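Local coordinates for lipase (Penicillium expansum, PDB 3G7N), which hydrolyses triacylglycerols to release free fatty acids, acting as a secreted alkaline lipase, at residues Ser153-Gly165 / Phe180-Tyr194. Numbering follows the deposited sequence.
Sequences SLVSNALNAFPIG and FNRGNNVLDGVPNMY
Asn-157 and Asn-181 lie side by side on neighbouring parallel strands, 154-159 and 179-185, which helix 167-175 links into a beta-alpha-beta unit of the alpha/beta-hydrolase fold. ND2 of Asn-181 donates to OD1 of Asn-157 at 3.0 Å; the acceptor lies near the amide plane of Asn-181, while the donor is tilted 27° from the carbonyl plane of Asn-157. Were Asn-181 an alanine, OD1 of Asn-157 would probably lose this donor and CG1 of Val-155 its neighbour across the strands. Asn-181 also ties the strands through its backbone, N to Ser-156 O and O to Ala-158 N. On the other face, CB of Ser-156 meets the edge of the Phe-180 ring, and Ala-158 CB packs 3.5 Å from its CE1. The ladder continues with Gly-183 N to Ala-158 O and ends with Asn-160 N on Gly-183 O. Where the strands part, one water bridges Ala-158 O, Ala-161 N and Asn-184 OD1. Beyond, CG1 of Val-190 meets the Phe-162 ring edge at CD2. ND2 of Asn-160 donates to Ala-243 O, its OD1 is hydrogen-bonded to Ser-244 OG, and its CB lies 3.3 Å from OD2 of Asp-188. That OD2 is hydrogen-bonded to ND1 of His-241, the probable charge-relay partner. A chi1 of 180° carries the Asp-188 carboxylate toward Asn-160, while OD1 closes an Asx turn, accepting from Val-190 N at 2.9 Å from above the carboxylate plane.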
loop_
_atom_site.group_PDB
_atom_site.type_symbol
_atom_site.label_atom_id
_atom_site.label_comp_id
_atom_site.label_asym_id
_atom_site.label_seq_id
_atom_site.Cartn_x
_atom_site.Cartn_y
_atom_site.Cartn_z
ATOM N N SER A 153 1.868 15.992 6.201
ATOM C CA SER A 153 0.647 15.314 5.803
ATOM C C SER A 153 0.997 14.055 5.015
ATOM O O SER A 153 2.086 13.960 4.444
ATOM C CB SER A 153 -0.204 16.241 4.943
ATOM O OG SER A 153 -1.525 15.754 4.823
ATOM N N LEU A 154 0.158 13.029 5.154
ATOM C CA LEU A 154 0.493 11.701 4.619
ATOM C C LEU A 154 -0.803 11.008 4.218
ATOM O O LEU A 154 -1.774 10.960 4.996
ATOM C CB LEU A 154 1.204 10.873 5.686
ATOM C CG LEU A 154 1.362 9.368 5.414
ATOM C CD1 LEU A 154 2.230 9.125 4.193
ATOM C CD2 LEU A 154 1.933 8.702 6.629
ATOM N N VAL A 155 -0.821 10.462 3.008
ATOM C CA VAL A 155 -1.886 9.557 2.558
ATOM C C VAL A 155 -1.260 8.339 1.910
ATOM O O VAL A 155 -0.341 8.458 1.079
ATOM C CB VAL A 155 -2.801 10.244 1.543
ATOM C CG1 VAL A 155 -3.930 9.281 1.107
ATOM C CG2 VAL A 155 -3.392 11.537 2.131
ATOM N N SER A 156 -1.702 7.172 2.348
ATOM C CA SER A 156 -1.173 5.925 1.814
ATOM C C SER A 156 -2.324 5.113 1.231
ATOM O O SER A 156 -3.401 5.006 1.859
ATOM C CB SER A 156 -0.483 5.127 2.923
ATOM O OG SER A 156 0.610 5.873 3.487
ATOM N N ASN A 157 -2.090 4.502 0.070
ATOM C CA ASN A 157 -3.109 3.694 -0.619
ATOM C C ASN A 157 -2.584 2.296 -0.878
ATOM O O ASN A 157 -1.741 2.107 -1.761
ATOM C CB ASN A 157 -3.489 4.355 -1.945
ATOM C CG ASN A 157 -4.175 5.694 -1.749
ATOM O OD1 ASN A 157 -5.220 5.775 -1.112
ATOM N ND2 ASN A 157 -3.580 6.754 -2.299
ATOM N N ALA A 158 -2.999 1.358 -0.029
ATOM C CA ALA A 158 -2.649 -0.054 -0.213
ATOM C C ALA A 158 -3.747 -0.721 -1.026
ATOM O O ALA A 158 -4.917 -0.702 -0.614
ATOM C CB ALA A 158 -2.513 -0.752 1.138
ATOM N N LEU A 159 -3.394 -1.281 -2.181
ATOM C CA LEU A 159 -4.387 -1.896 -3.057
ATOM C C LEU A 159 -4.339 -3.415 -2.951
ATOM O O LEU A 159 -3.263 -4.032 -3.005
ATOM C CB LEU A 159 -4.156 -1.475 -4.504
ATOM C CG LEU A 159 -4.102 0.051 -4.705
ATOM C CD1 LEU A 159 -3.836 0.360 -6.175
ATOM C CD2 LEU A 159 -5.375 0.755 -4.234
ATOM N N ASN A 160 -5.509 -4.012 -2.780
ATOM C CA ASN A 160 -5.652 -5.471 -2.851
ATOM C C ASN A 160 -4.728 -6.185 -1.854
ATOM O O ASN A 160 -4.121 -7.208 -2.182
ATOM C CB ASN A 160 -5.426 -6.009 -4.288
ATOM C CG ASN A 160 -6.379 -5.393 -5.317
ATOM O OD1 ASN A 160 -6.779 -4.228 -5.189
ATOM N ND2 ASN A 160 -6.710 -6.137 -6.363
ATOM N N ALA A 161 -4.657 -5.663 -0.630
ATOM C CA ALA A 161 -3.679 -6.106 0.363
ATOM C C ALA A 161 -4.247 -7.064 1.380
ATOM O O ALA A 161 -5.361 -6.899 1.856
ATOM C CB ALA A 161 -3.068 -4.920 1.078
ATOM N N PHE A 162 -3.419 -8.022 1.785
ATOM C CA PHE A 162 -3.698 -8.852 2.948
ATOM C C PHE A 162 -3.275 -8.123 4.234
ATOM O O PHE A 162 -2.425 -7.234 4.193
ATOM C CB PHE A 162 -2.982 -10.206 2.815
ATOM C CG PHE A 162 -1.519 -10.102 2.503
ATOM C CD1 PHE A 162 -0.585 -10.051 3.529
ATOM C CD2 PHE A 162 -1.064 -10.082 1.199
ATOM C CE1 PHE A 162 0.778 -10.026 3.250
ATOM C CE2 PHE A 162 0.299 -10.035 0.916
ATOM C CZ PHE A 162 1.223 -10.073 1.948
ATOM N N PRO A 163 -3.888 -8.469 5.383
ATOM C CA PRO A 163 -3.495 -7.857 6.651
ATOM C C PRO A 163 -2.180 -8.465 7.136
ATOM O O PRO A 163 -1.820 -9.562 6.703
ATOM C CB PRO A 163 -4.640 -8.241 7.590
ATOM C CG PRO A 163 -5.042 -9.641 7.079
ATOM C CD PRO A 163 -4.901 -9.528 5.559
ATOM N N ILE A 164 -1.418 -7.720 7.946
ATOM C CA ILE A 164 -0.038 -8.119 8.204
ATOM C C ILE A 164 0.351 -8.291 9.660
ATOM O O ILE A 164 1.521 -8.532 9.949
ATOM C CB ILE A 164 0.999 -7.194 7.525
ATOM C CG1 ILE A 164 0.997 -5.788 8.131
ATOM C CG2 ILE A 164 0.700 -7.071 6.017
ATOM C CD1 ILE A 164 2.242 -4.972 7.743
ATOM N N GLY A 165 -0.586 -8.099 10.576
ATOM C CA GLY A 165 -0.195 -8.181 11.989
ATOM C C GLY A 165 -1.363 -8.413 12.901
ATOM O O GLY A 165 -2.514 -8.570 12.476
ATOM N N PHE A 180 -4.611 6.198 5.986
ATOM C CA PHE A 180 -4.336 4.910 5.337
ATOM C C PHE A 180 -5.602 4.354 4.702
ATOM O O PHE A 180 -6.607 4.108 5.406
ATOM C CB PHE A 180 -3.744 3.917 6.337
ATOM C CG PHE A 180 -3.456 2.562 5.739
ATOM C CD1 PHE A 180 -2.531 2.433 4.720
ATOM C CD2 PHE A 180 -4.080 1.420 6.217
ATOM C CE1 PHE A 180 -2.340 1.203 4.085
ATOM C CE2 PHE A 180 -3.802 0.169 5.659
ATOM C CZ PHE A 180 -2.948 0.067 4.577
ATOM N N ASN A 181 -5.562 4.175 3.383
ATOM C CA ASN A 181 -6.690 3.641 2.638
ATOM C C ASN A 181 -6.351 2.243 2.131
ATOM O O ASN A 181 -5.244 2.004 1.644
ATOM C CB ASN A 181 -7.002 4.531 1.435
ATOM C CG ASN A 181 -7.385 5.917 1.836
ATOM O OD1 ASN A 181 -8.117 6.096 2.820
ATOM N ND2 ASN A 181 -6.723 6.901 1.228
ATOM N N ARG A 182 -7.324 1.331 2.206
ATOM C CA ARG A 182 -7.209 -0.006 1.585
ATOM C C ARG A 182 -8.168 -0.082 0.424
ATOM O O ARG A 182 -9.383 -0.179 0.638
ATOM C CB ARG A 182 -7.528 -1.092 2.615
ATOM C CG ARG A 182 -6.518 -1.138 3.718
ATOM C CD ARG A 182 -6.699 -2.365 4.602
ATOM N NE ARG A 182 -7.948 -2.300 5.355
ATOM C CZ ARG A 182 -8.985 -3.128 5.193
ATOM N NH1 ARG A 182 -9.045 -3.996 4.173
ATOM N NH2 ARG A 182 -10.007 -3.048 6.038
ATOM N N GLY A 183 -7.659 0.012 -0.796
ATOM C CA GLY A 183 -8.526 0.010 -1.972
ATOM C C GLY A 183 -8.583 -1.377 -2.581
ATOM O O GLY A 183 -7.558 -1.882 -3.058
ATOM N N ASN A 184 -9.775 -1.989 -2.564
ATOM C CA ASN A 184 -9.938 -3.397 -2.952
ATOM C C ASN A 184 -10.874 -3.595 -4.132
ATOM O O ASN A 184 -11.609 -2.675 -4.542
ATOM C CB ASN A 184 -10.381 -4.209 -1.735
ATOM C CG ASN A 184 -9.284 -4.319 -0.725
ATOM O OD1 ASN A 184 -8.103 -4.253 -1.087
ATOM N ND2 ASN A 184 -9.635 -4.470 0.544
ATOM N N ASN A 185 -10.786 -4.781 -4.719
ATOM C CA ASN A 185 -11.486 -5.080 -5.956
ATOM C C ASN A 185 -12.424 -6.277 -5.807
ATOM O O ASN A 185 -12.145 -7.235 -5.065
ATOM C CB ASN A 185 -10.468 -5.347 -7.062
ATOM C CG ASN A 185 -11.079 -5.266 -8.448
ATOM O OD1 ASN A 185 -11.714 -4.267 -8.777
ATOM N ND2 ASN A 185 -10.808 -6.259 -9.294
ATOM N N VAL A 186 -13.482 -6.263 -6.615
ATOM C CA VAL A 186 -14.363 -7.409 -6.729
ATOM C C VAL A 186 -13.604 -8.651 -7.143
ATOM O O VAL A 186 -12.562 -8.590 -7.785
ATOM C CB VAL A 186 -15.501 -7.159 -7.723
ATOM C CG1 VAL A 186 -16.466 -6.111 -7.180
ATOM C CG2 VAL A 186 -14.965 -6.821 -9.102
ATOM N N LEU A 187 -14.102 -9.803 -6.681
ATOM C CA LEU A 187 -13.588 -11.094 -7.126
ATOM C C LEU A 187 -12.156 -11.349 -6.690
ATOM O O LEU A 187 -11.456 -12.154 -7.293
ATOM C CB LEU A 187 -13.740 -11.275 -8.646
ATOM C CG LEU A 187 -15.177 -11.442 -9.142
ATOM C CD1 LEU A 187 -15.206 -11.333 -10.656
ATOM C CD2 LEU A 187 -15.743 -12.785 -8.673
ATOM N N ASP A 188 -11.734 -10.662 -5.629
ATOM C CA ASP A 188 -10.385 -10.813 -5.111
ATOM C C ASP A 188 -10.435 -11.247 -3.649
ATOM O O ASP A 188 -10.926 -10.518 -2.782
ATOM C CB ASP A 188 -9.594 -9.507 -5.237
ATOM C CG ASP A 188 -8.181 -9.634 -4.699
ATOM O OD1 ASP A 188 -7.719 -10.776 -4.459
ATOM O OD2 ASP A 188 -7.482 -8.588 -4.622
ATOM N N GLY A 189 -9.861 -12.405 -3.366
ATOM C CA GLY A 189 -9.829 -12.929 -2.003
ATOM C C GLY A 189 -8.604 -12.568 -1.186
ATOM O O GLY A 189 -8.501 -12.999 -0.039
ATOM N N VAL A 190 -7.627 -11.849 -1.744
ATOM C CA VAL A 190 -6.392 -11.601 -0.994
ATOM C C VAL A 190 -6.603 -10.805 0.305
ATOM O O VAL A 190 -6.046 -11.177 1.339
ATOM C CB VAL A 190 -5.324 -10.988 -1.910
ATOM C CG1 VAL A 190 -4.106 -10.540 -1.074
ATOM C CG2 VAL A 190 -4.874 -12.038 -2.935
ATOM N N PRO A 191 -7.533 -9.836 0.322
ATOM C CA PRO A 191 -7.768 -9.138 1.593
ATOM C C PRO A 191 -8.411 -9.997 2.656
ATOM O O PRO A 191 -8.462 -9.580 3.823
ATOM C CB PRO A 191 -8.699 -7.988 1.199
ATOM C CG PRO A 191 -8.333 -7.711 -0.232
ATOM C CD PRO A 191 -8.094 -9.090 -0.827
ATOM N N ASN A 192 -8.874 -11.193 2.282
ATOM C CA ASN A 192 -9.531 -12.114 3.235
ATOM C C ASN A 192 -8.559 -13.136 3.793
ATOM O O ASN A 192 -8.929 -13.956 4.640
ATOM C CB ASN A 192 -10.698 -12.817 2.532
ATOM C CG ASN A 192 -11.775 -11.841 2.130
ATOM O OD1 ASN A 192 -11.986 -10.824 2.812
ATOM N ND2 ASN A 192 -12.456 -12.109 1.029
ATOM N N MET A 193 -7.320 -13.118 3.331
ATOM C CA MET A 193 -6.325 -14.012 3.900
ATOM C C MET A 193 -6.081 -13.668 5.354
ATOM O O MET A 193 -6.110 -12.491 5.731
ATOM C CB MET A 193 -5.025 -13.932 3.128
ATOM C CG MET A 193 -5.163 -14.507 1.736
ATOM S SD MET A 193 -3.740 -14.242 0.652
ATOM C CE MET A 193 -2.589 -15.412 1.372
ATOM N N TYR A 194 -5.899 -14.703 6.172
ATOM C CA TYR A 194 -5.452 -14.553 7.562
ATOM C C TYR A 194 -6.575 -14.022 8.453
ATOM O O TYR A 194 -6.310 -13.565 9.570
ATOM C CB TYR A 194 -4.161 -13.704 7.689
ATOM C CG TYR A 194 -3.098 -14.059 6.677
ATOM C CD1 TYR A 194 -2.769 -15.386 6.402
ATOM C CD2 TYR A 194 -2.460 -13.058 5.929
ATOM C CE1 TYR A 194 -1.821 -15.697 5.451
ATOM C CE2 TYR A 194 -1.476 -13.370 5.020
ATOM C CZ TYR A 194 -1.232 -14.685 4.710
ATOM O OH TYR A 194 -0.206 -14.974 3.830
HETATM O O HOH W 1 -5.997 -3.132 0.236
HETATM O O HOH W 2 -7.072 -4.726 2.187
#